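PDB 3A4C: DNA replication factor Cdt1 from Mus musculus, which helps license DNA replication by promoting, together with CDC6 and the origin recognition complex, the loading of the MCM complex onto DNA. Local coordinates for residues H74-T78 with D79-K83. Numbering follows the deposited sequence.
Sequences HRIRT and DTYVK
His74 with Tyr81 and Ile76 with Asp79 form two hydrogen-bonded pairs of the antiparallel hairpin, the first including a bond of 2.8 Å from Tyr81 N to His74 O, and a type II' turn from Ile76 to Asp79 closes it in two residues, Arg77 and Thr78. Between these pairs, Arg75 and Thr80 form a non-hydrogen-bonded pair, and their side chains run alongside each other, with Arg75 CG 3.7 Å from Thr80 OG1. On the other face Ile76 crosses Tyr81 at about a right angle. With Ile76 CG1 beside its own backbone N (chi1 -53°) and the chain then extended, CD1 comes obliquely to within 3.6 Å of Tyr81 CD2. Water joins the turn at two places: one molecule donates to Ile76 O and Asp79 OD2, another to Arg77 O and Asp79 O. This hairpin is the wing of the winged-helix fold of the Cdt1 C-terminal domain. Its turn is exposed, while strand 79-84 lies centrally between strands 71-76 and 33-35, Tyr81 touching Ala33 and Thr35, and Val82 packing against helix 36-45.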
ATOM      1  N   HIS A  74       8.599  -8.910  -4.088  1.00 12.71           N
ATOM      2  CA  HIS A  74       9.620  -9.890  -4.474  1.00 11.30           C
ATOM      3  C   HIS A  74      10.678  -9.242  -5.360  1.00 10.22           C
ATOM      4  O   HIS A  74      10.382  -8.766  -6.439  1.00  8.55           O
ATOM      5  CB  HIS A  74       8.954 -11.087  -5.176  1.00 16.51           C
ATOM      6  CG  HIS A  74       9.904 -12.173  -5.593  1.00 20.20           C
ATOM      7  ND1 HIS A  74      10.828 -12.734  -4.733  1.00 26.60           N
ATOM      8  CD2 HIS A  74      10.037 -12.835  -6.768  1.00 16.49           C
ATOM      9  CE1 HIS A  74      11.509 -13.674  -5.370  1.00 18.82           C
ATOM     10  NE2 HIS A  74      11.049 -13.755  -6.605  1.00 22.34           N
ATOM     11  N   ARG A  75      11.917  -9.216  -4.891  1.00 11.40           N
ATOM     12  CA  ARG A  75      12.998  -8.678  -5.698  1.00  9.85           C
ATOM     13  C   ARG A  75      13.395  -9.661  -6.791  1.00 12.59           C
ATOM     14  O   ARG A  75      13.691 -10.820  -6.511  1.00 11.71           O
ATOM     15  CB  ARG A  75      14.210  -8.360  -4.827  1.00 11.81           C
ATOM     16  CG  ARG A  75      13.977  -7.238  -3.794  1.00 12.01           C
ATOM     17  CD  ARG A  75      15.295  -6.851  -3.129  1.00 11.85           C
ATOM     18  NE  ARG A  75      15.098  -5.920  -2.020  1.00 14.82           N
ATOM     19  CZ  ARG A  75      14.796  -6.298  -0.779  1.00 17.33           C
ATOM     20  NH1 ARG A  75      14.662  -7.586  -0.493  1.00 15.17           N
ATOM     21  NH2 ARG A  75      14.630  -5.393   0.180  1.00 14.91           N
ATOM     22  N   ILE A  76      13.397  -9.187  -8.031  1.00 11.27           N
ATOM     23  CA  ILE A  76      13.983  -9.936  -9.142  1.00 11.04           C
ATOM     24  C   ILE A  76      14.947  -9.009  -9.865  1.00 12.06           C
ATOM     25  O   ILE A  76      14.539  -8.000 -10.430  1.00 11.78           O
ATOM     26  CB  ILE A  76      12.904 -10.435 -10.120  1.00 10.78           C
ATOM     27  CG1 ILE A  76      11.828 -11.215  -9.366  1.00 10.78           C
ATOM     28  CG2 ILE A  76      13.533 -11.308 -11.201  1.00 12.97           C
ATOM     29  CD1 ILE A  76      10.686 -11.739 -10.250  1.00 13.89           C
ATOM     30  N   ARG A  77      16.230  -9.341  -9.821  1.00 10.77           N
ATOM     31  CA  ARG A  77      17.261  -8.441 -10.310  1.00 11.60           C
ATOM     32  C   ARG A  77      17.059  -7.062  -9.681  1.00 13.06           C
ATOM     33  O   ARG A  77      16.949  -6.965  -8.468  1.00 11.84           O
ATOM     34  CB  ARG A  77      17.275  -8.409 -11.836  1.00 14.37           C
ATOM     35  CG  ARG A  77      17.528  -9.794 -12.429  1.00 14.49           C
ATOM     36  CD  ARG A  77      17.738  -9.746 -13.937  1.00 25.66           C
ATOM     37  NE  ARG A  77      18.279 -11.020 -14.405  1.00 29.47           N
ATOM     38  CZ  ARG A  77      18.771 -11.227 -15.617  1.00 24.60           C
ATOM     39  NH1 ARG A  77      19.240 -12.424 -15.941  1.00 30.25           N
ATOM     40  NH2 ARG A  77      18.798 -10.240 -16.505  1.00 28.87           N
ATOM     41  N   THR A  78      17.006  -5.999 -10.470  1.00 17.21           N
ATOM     42  CA  THR A  78      16.861  -4.681  -9.846  1.00 15.94           C
ATOM     43  C   THR A  78      15.411  -4.200  -9.760  1.00 15.41           C
ATOM     44  O   THR A  78      15.160  -3.050  -9.411  1.00 18.73           O
ATOM     45  CB  THR A  78      17.737  -3.606 -10.521  1.00 18.95           C
ATOM     46  OG1 THR A  78      17.213  -3.300 -11.817  1.00 16.02           O
ATOM     47  CG2 THR A  78      19.187  -4.090 -10.644  1.00 18.29           C
ATOM     48  N   ASP A  79      14.463  -5.075 -10.078  1.00 12.85           N
ATOM     49  CA  ASP A  79      13.048  -4.742  -9.958  1.00 17.19           C
ATOM     50  C   ASP A  79      12.507  -5.328  -8.668  1.00 13.67           C
ATOM     51  O   ASP A  79      13.006  -6.332  -8.190  1.00 11.14           O
ATOM     52  CB  ASP A  79      12.251  -5.320 -11.126  1.00 15.24           C
ATOM     53  CG  ASP A  79      12.680  -4.757 -12.463  1.00 24.31           C
ATOM     54  OD1 ASP A  79      12.907  -3.533 -12.544  1.00 19.65           O
ATOM     55  OD2 ASP A  79      12.780  -5.543 -13.430  1.00 27.87           O
ATOM     56  N   THR A  80      11.482  -4.700  -8.111  1.00 13.48           N
ATOM     57  CA  THR A  80      10.737  -5.295  -7.015  1.00 13.10           C
ATOM     58  C   THR A  80       9.298  -5.472  -7.462  1.00 12.43           C
ATOM     59  O   THR A  80       8.632  -4.515  -7.836  1.00 14.21           O
ATOM     60  CB  THR A  80      10.808  -4.433  -5.754  1.00 15.89           C
ATOM     61  OG1 THR A  80      12.173  -4.367  -5.317  1.00 15.12           O
ATOM     62  CG2 THR A  80       9.934  -5.034  -4.640  1.00 13.24           C
ATOM     63  N   TYR A  81       8.830  -6.710  -7.466  1.00 11.67           N
ATOM     64  CA  TYR A  81       7.486  -6.977  -7.947  1.00 11.68           C
ATOM     65  C   TYR A  81       6.472  -6.937  -6.819  1.00 13.75           C
ATOM     66  O   TYR A  81       6.707  -7.495  -5.753  1.00 11.32           O
ATOM     67  CB  TYR A  81       7.426  -8.312  -8.691  1.00 13.92           C
ATOM     68  CG  TYR A  81       7.953  -8.182 -10.092  1.00 12.76           C
ATOM     69  CD1 TYR A  81       7.116  -7.802 -11.132  1.00 15.23           C
ATOM     70  CD2 TYR A  81       9.295  -8.410 -10.375  1.00 15.04           C
ATOM     71  CE1 TYR A  81       7.598  -7.664 -12.426  1.00 17.06           C
ATOM     72  CE2 TYR A  81       9.789  -8.272 -11.667  1.00 16.73           C
ATOM     73  CZ  TYR A  81       8.935  -7.896 -12.686  1.00 18.17           C
ATOM     74  OH  TYR A  81       9.414  -7.759 -13.967  1.00 17.83           O
ATOM     75  N   VAL A  82       5.363  -6.244  -7.074  1.00 13.48           N
ATOM     76  CA  VAL A  82       4.225  -6.181  -6.172  1.00 13.51           C
ATOM     77  C   VAL A  82       3.127  -7.141  -6.629  1.00 14.91           C
ATOM     78  O   VAL A  82       2.687  -7.109  -7.778  1.00 13.94           O
ATOM     79  CB  VAL A  82       3.637  -4.764  -6.123  1.00 12.19           C
ATOM     80  CG1 VAL A  82       2.378  -4.750  -5.271  1.00 12.41           C
ATOM     81  CG2 VAL A  82       4.675  -3.784  -5.591  1.00 16.46           C
ATOM     82  N   LYS A  83       2.685  -7.993  -5.717  1.00 12.43           N
ATOM     83  CA  LYS A  83       1.677  -8.986  -6.025  1.00 14.90           C
ATOM     84  C   LYS A  83       0.604  -8.947  -4.950  1.00 17.64           C
ATOM     85  O   LYS A  83       0.912  -8.864  -3.763  1.00 17.22           O
ATOM     86  CB  LYS A  83       2.329 -10.372  -6.097  1.00 23.28           C
ATOM     87  CG  LYS A  83       1.410 -11.484  -6.574  1.00 27.23           C
ATOM     88  CD  LYS A  83       2.188 -12.565  -7.334  1.00 30.80           C
ATOM     89  CE  LYS A  83       3.203 -13.288  -6.451  1.00 33.40           C
ATOM     90  NZ  LYS A  83       3.884 -14.421  -7.177  1.00 29.26           N
TER
HETATM   91  O   HOH W   1      13.303  -8.238 -12.933  1.00 19.55           O
HETATM   92  O   HOH W   2      15.194  -5.691  -6.669  1.00 15.21           O